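Local atomic coordinates of HTH-type transcriptional regulator AscG (Escherichia coli, PDB entry 3BRQ), a protein that represses the asc operon of Escherichia coli as a sequence-specific DNA-binding transcription factor of the LacI family. Residues H61-R67 with R86-E92; V191-L195 with A218-R222. One frame throughout, in Å; residues are numbered along the deposited sequence.

Starting from the N terminus, the chain lays down strand 21-27, helix 36-49 and strand 53-60 before it reaches contact 1. There residues 61-67, which lead into helix 63-75, meet residues 86-92, which follow strand 80-84 and start helix 90-98; the contact closes a loop of one helix and one strand beside the five-stranded parallel sheet. Contact 2, in the second lobe, closes a 22-residue connection through strand 203-206, where helix 184-197 packs beside helix 209-221. The two contacts follow in series, neither nested nor crossed. Their centres lie about 36 Å apart and their nearest atoms about 18 Å, so they do not touch, and each joins helices within one lobe.

Contact 1 of 2, residues H61-R67 with R86-E92; sequences HSAEEER and RFLSVDE. With SO4 (sulfate ion), chain F.
The carboxylate of Glu66 grips three consecutive backbone N-H groups at the start of the 86-92 segment. OE2 accepts from Phe87 N at 2.9 Å through its syn lone pair, in a nearly straight bond (173°), and from Arg86 N on the same syn side but 34° out of the carboxylate plane. OE1 takes Leu88 N at 2.8 Å. An extended chain beyond CG delivers the carboxylate to this turn, and Thr27 OG1 adds a further hydrogen bond to OE2. Replacing Glu66 by an alanine would remove the carboxylate: Phe87 N and Leu88 N would probably lose their acceptor, Arg86 N be left with a weak bond to Thr27, and the turn be freer to shift.

Further along, Arg67 NH2 meets Glu92 OE2 at 2.8 Å in a salt bridge that runs in the guanidinium plane but reaches the oxygen from above the carboxylate. Glu64 joins through a weak bond to Arg67 NH1, and Ser89 and Glu92 form a capping box.

Between them lie hydrocarbon parts: Ala63 CB is 4.0 Å from Phe87 CB and also touches Leu88 CD2. Phe87 CZ comes to His61 ND1 at 3.5 Å, the ring planes oblique at 46°. Leu88 CD2 lies over one face of the Arg67 guanidinium, toward its rim.

Arg86 turns to a sulfate, probably from the crystallisation liquor, with NE bonded to O2 at 3.1 Å and NH2 to O3; Tyr84, Ser151 and Thr153 also bind it. Glu66 thus takes up the N-H groups of the turn while Glu92 pairs with Arg67; negative charge probably strengthens both grips, tying one helix start to the approach of the next.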
ATOM      1  N   HIS B  61      11.864  -8.313 -11.089  1.00 17.87           N
ATOM      2  CA  HIS B  61      12.819  -7.683 -10.218  1.00 17.54           C
ATOM      3  C   HIS B  61      14.240  -7.523 -10.795  1.00 17.77           C
ATOM      4  O   HIS B  61      15.192  -7.716 -10.018  1.00 16.26           O
ATOM      5  CB  HIS B  61      12.927  -8.493  -8.881  1.00 15.80           C
ATOM      6  CG  HIS B  61      13.244  -7.631  -7.697  1.00 18.67           C
ATOM      7  ND1 HIS B  61      14.504  -7.109  -7.471  1.00 21.33           N
ATOM      8  CD2 HIS B  61      12.471  -7.181  -6.682  1.00 23.80           C
ATOM      9  CE1 HIS B  61      14.494  -6.369  -6.376  1.00 21.03           C
ATOM     10  NE2 HIS B  61      13.273  -6.398  -5.873  1.00 23.89           N
ATOM     11  N   SER B  62      14.347  -7.173 -12.074  1.00 17.52           N
ATOM     12  CA  SER B  62      15.652  -6.924 -12.725  1.00 19.17           C
ATOM     13  C   SER B  62      15.426  -6.152 -14.034  1.00 19.27           C
ATOM     14  O   SER B  62      14.322  -6.128 -14.521  1.00 19.66           O
ATOM     15  CB  SER B  62      16.318  -8.260 -13.005  1.00 17.70           C
ATOM     16  OG  SER B  62      15.567  -8.969 -13.981  1.00 19.35           O
ATOM     17  N   ALA B  63      16.468  -5.567 -14.630  1.00 18.37           N
ATOM     18  CA  ALA B  63      16.312  -4.895 -15.937  1.00 18.47           C
ATOM     19  C   ALA B  63      15.803  -5.859 -17.012  1.00 19.00           C
ATOM     20  O   ALA B  63      14.870  -5.531 -17.793  1.00 18.57           O
ATOM     21  CB  ALA B  63      17.677  -4.270 -16.411  1.00 18.08           C
ATOM     22  N   GLU B  64      16.452  -7.030 -17.095  1.00 17.51           N
ATOM     23  CA  GLU B  64      16.089  -8.039 -18.070  1.00 17.91           C
ATOM     24  C   GLU B  64      14.623  -8.467 -17.991  1.00 17.79           C
ATOM     25  O   GLU B  64      13.959  -8.618 -19.024  1.00 18.46           O
ATOM     26  CB  GLU B  64      17.015  -9.275 -17.953  1.00 18.99           C
ATOM     27  CG  GLU B  64      16.614 -10.459 -18.914  1.00 22.96           C
ATOM     28  CD  GLU B  64      16.767 -10.150 -20.397  1.00 30.94           C
ATOM     29  OE1 GLU B  64      17.647  -9.323 -20.764  1.00 33.17           O
ATOM     30  OE2 GLU B  64      16.052 -10.803 -21.211  1.00 32.66           O
ATOM     31  N   GLU B  65      14.100  -8.634 -16.794  1.00 18.06           N
ATOM     32  CA  GLU B  65      12.703  -9.043 -16.674  1.00 17.66           C
ATOM     33  C   GLU B  65      11.711  -7.874 -16.971  1.00 19.01           C
ATOM     34  O   GLU B  65      10.600  -8.105 -17.449  1.00 18.92           O
ATOM     35  CB  GLU B  65      12.452  -9.594 -15.280  1.00 18.59           C
ATOM     36  CG  GLU B  65      12.877 -11.073 -15.082  1.00 18.57           C
ATOM     37  CD  GLU B  65      13.131 -11.463 -13.625  1.00 16.40           C
ATOM     38  OE1 GLU B  65      13.534 -10.643 -12.759  1.00 19.39           O
ATOM     39  OE2 GLU B  65      12.958 -12.640 -13.341  1.00 21.45           O
ATOM     40  N   GLU B  66      12.114  -6.628 -16.671  1.00 19.20           N
ATOM     41  CA  GLU B  66      11.303  -5.476 -17.044  1.00 20.22           C
ATOM     42  C   GLU B  66      11.158  -5.407 -18.546  1.00 19.29           C
ATOM     43  O   GLU B  66      10.056  -5.245 -19.030  1.00 19.22           O
ATOM     44  CB  GLU B  66      11.874  -4.172 -16.472  1.00 20.00           C
ATOM     45  CG  GLU B  66      11.787  -4.066 -14.933  1.00 18.14           C
ATOM     46  CD  GLU B  66      12.634  -2.923 -14.371  1.00 22.64           C
ATOM     47  OE1 GLU B  66      13.527  -2.402 -15.115  1.00 22.47           O
ATOM     48  OE2 GLU B  66      12.450  -2.551 -13.186  1.00 16.68           O
ATOM     49  N   ARG B  67      12.270  -5.574 -19.271  1.00 20.21           N
ATOM     50  CA  ARG B  67      12.246  -5.675 -20.716  1.00 21.73           C
ATOM     51  C   ARG B  67      11.369  -6.841 -21.267  1.00 20.42           C
ATOM     52  O   ARG B  67      10.551  -6.634 -22.180  1.00 19.32           O
ATOM     53  CB  ARG B  67      13.683  -5.790 -21.187  1.00 22.05           C
ATOM     54  CG  ARG B  67      13.891  -5.927 -22.649  1.00 27.76           C
ATOM     55  CD  ARG B  67      15.302  -6.503 -22.873  1.00 30.52           C
ATOM     56  NE  ARG B  67      16.266  -5.431 -22.831  1.00 35.23           N
ATOM     57  CZ  ARG B  67      17.208  -5.224 -21.910  1.00 39.59           C
ATOM     58  NH1 ARG B  67      17.399  -6.043 -20.877  1.00 41.39           N
ATOM     59  NH2 ARG B  67      17.993  -4.161 -22.053  1.00 42.35           N
ATOM     60  N   ARG B  86      12.303   0.062 -12.186  1.00 22.31           N
ATOM     61  CA  ARG B  86      13.332   0.369 -11.215  1.00 20.28           C
ATOM     62  C   ARG B  86      14.668   0.172 -11.911  1.00 22.14           C
ATOM     63  O   ARG B  86      15.543   1.040 -11.785  1.00 20.75           O
ATOM     64  CB  ARG B  86      13.288  -0.546  -9.962  1.00 21.69           C
ATOM     65  CG  ARG B  86      14.464  -0.246  -9.003  1.00 24.74           C
ATOM     66  CD  ARG B  86      14.291  -0.715  -7.601  1.00 24.43           C
ATOM     67  NE  ARG B  86      13.265   0.036  -6.845  1.00 26.03           N
ATOM     68  CZ  ARG B  86      12.947  -0.296  -5.612  1.00 24.25           C
ATOM     69  NH1 ARG B  86      13.625  -1.310  -5.075  1.00 27.12           N
ATOM     70  NH2 ARG B  86      11.999   0.367  -4.908  1.00 25.53           N
ATOM     71  N   PHE B  87      14.839  -0.940 -12.643  1.00 21.21           N
ATOM     72  CA  PHE B  87      16.193  -1.375 -13.061  1.00 22.21           C
ATOM     73  C   PHE B  87      16.700  -0.919 -14.443  1.00 23.00           C
ATOM     74  O   PHE B  87      17.919  -0.707 -14.610  1.00 23.65           O
ATOM     75  CB  PHE B  87      16.365  -2.899 -12.880  1.00 21.88           C
ATOM     76  CG  PHE B  87      16.167  -3.356 -11.456  1.00 20.94           C
ATOM     77  CD1 PHE B  87      17.230  -3.276 -10.524  1.00 19.61           C
ATOM     78  CD2 PHE B  87      14.917  -3.781 -11.021  1.00 20.05           C
ATOM     79  CE1 PHE B  87      17.052  -3.663  -9.208  1.00 21.00           C
ATOM     80  CE2 PHE B  87      14.714  -4.171  -9.684  1.00 18.38           C
ATOM     81  CZ  PHE B  87      15.741  -4.117  -8.776  1.00 18.34           C
ATOM     82  N   LEU B  88      15.829  -0.825 -15.448  1.00 22.88           N
ATOM     83  CA  LEU B  88      16.292  -0.458 -16.794  1.00 24.01           C
ATOM     84  C   LEU B  88      16.993   0.894 -16.776  1.00 23.85           C
ATOM     85  O   LEU B  88      16.516   1.793 -16.118  1.00 24.31           O
ATOM     86  CB  LEU B  88      15.162  -0.440 -17.805  1.00 24.19           C
ATOM     87  CG  LEU B  88      14.607  -1.801 -18.270  1.00 24.40           C
ATOM     88  CD1 LEU B  88      13.159  -1.638 -18.791  1.00 24.32           C
ATOM     89  CD2 LEU B  88      15.486  -2.402 -19.358  1.00 21.69           C
ATOM     90  N   SER B  89      18.124   1.017 -17.464  1.00 23.32           N
ATOM     91  CA  SER B  89      18.798   2.312 -17.570  1.00 24.38           C
ATOM     92  C   SER B  89      17.987   3.172 -18.521  1.00 25.18           C
ATOM     93  O   SER B  89      17.245   2.674 -19.367  1.00 25.00           O
ATOM     94  CB  SER B  89      20.192   2.140 -18.128  1.00 23.41           C
ATOM     95  OG  SER B  89      20.092   1.744 -19.462  1.00 24.43           O
ATOM     96  N   VAL B  90      18.093   4.481 -18.371  1.00 27.68           N
ATOM     97  CA  VAL B  90      17.552   5.442 -19.374  1.00 29.03           C
ATOM     98  C   VAL B  90      17.775   5.043 -20.853  1.00 28.13           C
ATOM     99  O   VAL B  90      16.823   4.990 -21.664  1.00 27.41           O
ATOM    100  CB  VAL B  90      18.043   6.884 -19.011  1.00 29.17           C
ATOM    101  CG1 VAL B  90      18.199   7.803 -20.215  1.00 31.37           C
ATOM    102  CG2 VAL B  90      17.073   7.466 -17.983  1.00 32.15           C
ATOM    103  N   ASP B  91      19.030   4.745 -21.190  1.00 27.92           N
ATOM    104  CA  ASP B  91      19.384   4.332 -22.519  1.00 28.07           C
ATOM    105  C   ASP B  91      18.687   3.060 -22.927  1.00 27.61           C
ATOM    106  O   ASP B  91      18.282   2.954 -24.061  1.00 26.97           O
ATOM    107  CB  ASP B  91      20.896   4.138 -22.652  1.00 28.46           C
ATOM    108  CG  ASP B  91      21.645   5.445 -22.523  1.00 31.79           C
ATOM    109  OD1 ASP B  91      21.068   6.486 -22.893  1.00 34.71           O
ATOM    110  OD2 ASP B  91      22.811   5.432 -22.067  1.00 39.00           O
ATOM    111  N   GLU B  92      18.596   2.083 -22.026  1.00 27.01           N
ATOM    112  CA  GLU B  92      17.812   0.871 -22.346  1.00 27.59           C
ATOM    113  C   GLU B  92      16.364   1.215 -22.670  1.00 26.49           C
ATOM    114  O   GLU B  92      15.789   0.680 -23.611  1.00 26.03           O
ATOM    115  CB  GLU B  92      17.873  -0.140 -21.215  1.00 27.74           C
ATOM    116  CG  GLU B  92      19.216  -0.852 -21.165  1.00 30.88           C
ATOM    117  CD  GLU B  92      19.380  -1.768 -19.940  1.00 33.86           C
ATOM    118  OE1 GLU B  92      19.196  -1.330 -18.786  1.00 32.26           O
ATOM    119  OE2 GLU B  92      19.705  -2.948 -20.156  1.00 37.04           O
TER
HETATM  120  S   SO4 F 801      11.591   3.382  -7.387  1.00 24.87           S
HETATM  121  O1  SO4 F 801      12.309   4.560  -7.752  1.00 27.17           O
HETATM  122  O2  SO4 F 801      11.862   2.321  -8.393  1.00 25.26           O
HETATM  123  O3  SO4 F 801      11.835   3.030  -6.013  1.00 29.43           O
HETATM  124  O4  SO4 F 801      10.184   3.762  -7.348  1.00 27.02           O
HETATM  125  O   HOH W   1      16.969  -2.195 -24.319  1.00 42.97           O

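Contact 2 of 2, residues V191-L195 with A218-R222; sequences VEMLL and ALHER
Val191 opens the contact by pressing CG1 against Ala218 CB at 3.6 Å, while CG2 comes to 4.1 Å from Leu219 CG. The valine and leucine side chains cross at about a right angle, and the small alanine lets the valine methyl come close to helix 209-221. All three residues are buried.

One residue on, Glu192 reaches across to Arg222. With CG anti to the backbone N (chi1 -172°) and a bend at chi2, its carboxylate comes to NH1 of the arginine, OE2 at 3.0 Å and OE1 at 3.1 Å. The two planes are 24° apart and OE2 lies well out of the guanidinium plane, so no N-H points at it; the attraction is one of charge rather than a directed hydrogen bond. With CG anti to its carbonyl carbon (chi1 -64°), Arg222 sets CG 3.4 Å from Glu192 OE1, and bends at chi2 and chi3 then fold the chain so that NH1 meets the carboxylate. Glu196 places a second carboxylate close to Glu192 OE2, and the arginine would probably ease that like-charge approach.

A turn further, Leu195 lays CD1 alongside the aliphatic part of Arg222, 3.6 Å from CG, the two chains running past each other in opposite directions. Its other methyl, CD2, makes a looser approach to Leu219 CD2 at 4.4 Å. Phe201 also packs on Leu195.

Helices 184-197 and 209-221 flank strand 203-206 in sequence, and that strand is parallel to its neighbours 142-145 and 231-235. Such packing of successive helices on the parallel part of the sheet is typical of the alternating beta-alpha architecture of periplasmic binding protein-like domains.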
ATOM      1  N   VAL B 191      17.705   5.049  13.151  1.00 20.02           N
ATOM      2  CA  VAL B 191      17.833   6.068  14.196  1.00 21.16           C
ATOM      3  C   VAL B 191      18.657   5.603  15.387  1.00 21.23           C
ATOM      4  O   VAL B 191      19.493   6.363  15.880  1.00 21.92           O
ATOM      5  CB  VAL B 191      16.460   6.611  14.701  1.00 20.10           C
ATOM      6  CG1 VAL B 191      16.487   6.763  16.170  1.00 22.99           C
ATOM      7  CG2 VAL B 191      16.261   8.030  14.151  1.00 23.47           C
ATOM      8  N   GLU B 192      18.446   4.356  15.830  1.00 21.28           N
ATOM      9  CA  GLU B 192      19.225   3.814  16.948  1.00 22.43           C
ATOM     10  C   GLU B 192      20.719   3.848  16.538  1.00 21.73           C
ATOM     11  O   GLU B 192      21.577   4.189  17.343  1.00 21.83           O
ATOM     12  CB  GLU B 192      18.764   2.410  17.309  1.00 23.71           C
ATOM     13  CG  GLU B 192      19.395   1.835  18.596  1.00 30.66           C
ATOM     14  CD  GLU B 192      19.294   2.819  19.797  1.00 38.57           C
ATOM     15  OE1 GLU B 192      18.168   3.347  20.070  1.00 42.30           O
ATOM     16  OE2 GLU B 192      20.346   3.095  20.435  1.00 40.64           O
HETATM   17  N   MSE B 193      20.995   3.546  15.280  1.00 19.73           N
HETATM   18  CA  MSE B 193      22.380   3.535  14.823  1.00 19.63           C
HETATM   19  C   MSE B 193      22.958   4.956  14.888  1.00 18.56           C
HETATM   20  O   MSE B 193      23.999   5.124  15.448  1.00 23.90           O
HETATM   21  CB  MSE B 193      22.524   2.899  13.436  1.00 18.46           C
HETATM   22  CG  MSE B 193      24.019   2.923  12.925  1.00 16.12           C
HETATM   23 SE   MSE B 193      24.170   2.025  11.245  0.50 15.74          SE
HETATM   24  CE  MSE B 193      23.053   3.176  10.183  1.00 19.51           C
ATOM     25  N   LEU B 194      22.274   5.962  14.372  1.00 17.00           N
ATOM     26  CA  LEU B 194      22.685   7.381  14.442  1.00 18.26           C
ATOM     27  C   LEU B 194      22.906   7.905  15.862  1.00 18.58           C
ATOM     28  O   LEU B 194      23.863   8.619  16.114  1.00 17.62           O
ATOM     29  CB  LEU B 194      21.616   8.269  13.728  1.00 19.32           C
ATOM     30  CG  LEU B 194      21.316   7.995  12.244  1.00 20.35           C
ATOM     31  CD1 LEU B 194      20.008   8.669  11.763  1.00 17.87           C
ATOM     32  CD2 LEU B 194      22.546   8.502  11.427  1.00 14.83           C
ATOM     33  N   LEU B 195      22.015   7.558  16.794  1.00 17.86           N
ATOM     34  CA  LEU B 195      22.183   7.917  18.207  1.00 17.96           C
ATOM     35  C   LEU B 195      23.374   7.259  18.820  1.00 18.96           C
ATOM     36  O   LEU B 195      24.044   7.896  19.630  1.00 20.18           O
ATOM     37  CB  LEU B 195      20.935   7.487  19.061  1.00 18.21           C
ATOM     38  CG  LEU B 195      19.601   8.107  18.562  1.00 19.47           C
ATOM     39  CD1 LEU B 195      18.367   7.624  19.440  1.00 23.72           C
ATOM     40  CD2 LEU B 195      19.722   9.590  18.701  1.00 20.96           C
ATOM     41  N   ALA B 218      11.626   5.265  17.631  1.00 23.26           N
ATOM     42  CA  ALA B 218      12.892   4.973  18.304  1.00 23.04           C
ATOM     43  C   ALA B 218      13.352   6.229  19.068  1.00 22.88           C
ATOM     44  O   ALA B 218      13.930   6.128  20.164  1.00 22.74           O
ATOM     45  CB  ALA B 218      13.908   4.480  17.298  1.00 22.56           C
ATOM     46  N   LEU B 219      13.029   7.400  18.528  1.00 21.78           N
ATOM     47  CA  LEU B 219      13.404   8.643  19.155  1.00 22.96           C
ATOM     48  C   LEU B 219      12.596   8.844  20.458  1.00 24.09           C
ATOM     49  O   LEU B 219      13.158   9.179  21.505  1.00 23.06           O
ATOM     50  CB  LEU B 219      13.219   9.835  18.178  1.00 21.91           C
ATOM     51  CG  LEU B 219      14.222  10.035  17.030  1.00 21.39           C
ATOM     52  CD1 LEU B 219      13.696  11.062  16.038  1.00 21.17           C
ATOM     53  CD2 LEU B 219      15.574  10.485  17.599  1.00 20.53           C
ATOM     54  N   HIS B 220      11.281   8.642  20.374  1.00 24.79           N
ATOM     55  CA  HIS B 220      10.400   8.686  21.532  1.00 26.83           C
ATOM     56  C   HIS B 220      10.833   7.697  22.603  1.00 28.13           C
ATOM     57  O   HIS B 220      10.813   8.026  23.797  1.00 27.83           O
ATOM     58  CB  HIS B 220       8.994   8.329  21.096  1.00 27.55           C
ATOM     59  CG  HIS B 220       7.957   8.547  22.143  1.00 30.87           C
ATOM     60  ND1 HIS B 220       7.378   7.513  22.845  1.00 33.31           N
ATOM     61  CD2 HIS B 220       7.354   9.680  22.570  1.00 34.71           C
ATOM     62  CE1 HIS B 220       6.475   8.001  23.676  1.00 35.01           C
ATOM     63  NE2 HIS B 220       6.441   9.315  23.532  1.00 35.97           N
ATOM     64  N   GLU B 221      11.215   6.490  22.189  1.00 29.93           N
ATOM     65  CA  GLU B 221      11.712   5.467  23.111  1.00 32.13           C
ATOM     66  C   GLU B 221      13.037   5.869  23.762  1.00 33.26           C
ATOM     67  O   GLU B 221      13.317   5.493  24.889  1.00 33.95           O
ATOM     68  CB  GLU B 221      11.900   4.139  22.398  1.00 32.64           C
ATOM     69  CG  GLU B 221      10.627   3.336  22.155  1.00 36.70           C
ATOM     70  CD  GLU B 221      10.907   2.022  21.428  1.00 42.09           C
ATOM     71  OE1 GLU B 221      12.024   1.869  20.846  1.00 45.24           O
ATOM     72  OE2 GLU B 221      10.027   1.144  21.434  1.00 43.30           O
ATOM     73  N   ARG B 222      13.863   6.637  23.060  1.00 33.43           N
ATOM     74  CA  ARG B 222      15.120   7.026  23.654  1.00 34.36           C
ATOM     75  C   ARG B 222      14.973   8.342  24.423  1.00 34.05           C
ATOM     76  O   ARG B 222      15.975   8.912  24.841  1.00 34.97           O
ATOM     77  CB  ARG B 222      16.263   7.082  22.614  1.00 35.34           C
ATOM     78  CG  ARG B 222      16.611   5.726  21.985  1.00 39.55           C
ATOM     79  CD  ARG B 222      16.771   4.618  23.031  1.00 47.90           C
ATOM     80  NE  ARG B 222      18.017   4.727  23.792  1.00 54.48           N
ATOM     81  CZ  ARG B 222      18.990   3.813  23.789  1.00 58.73           C
ATOM     82  NH1 ARG B 222      18.863   2.700  23.062  1.00 59.28           N
ATOM     83  NH2 ARG B 222      20.097   4.004  24.516  1.00 59.93           N
TER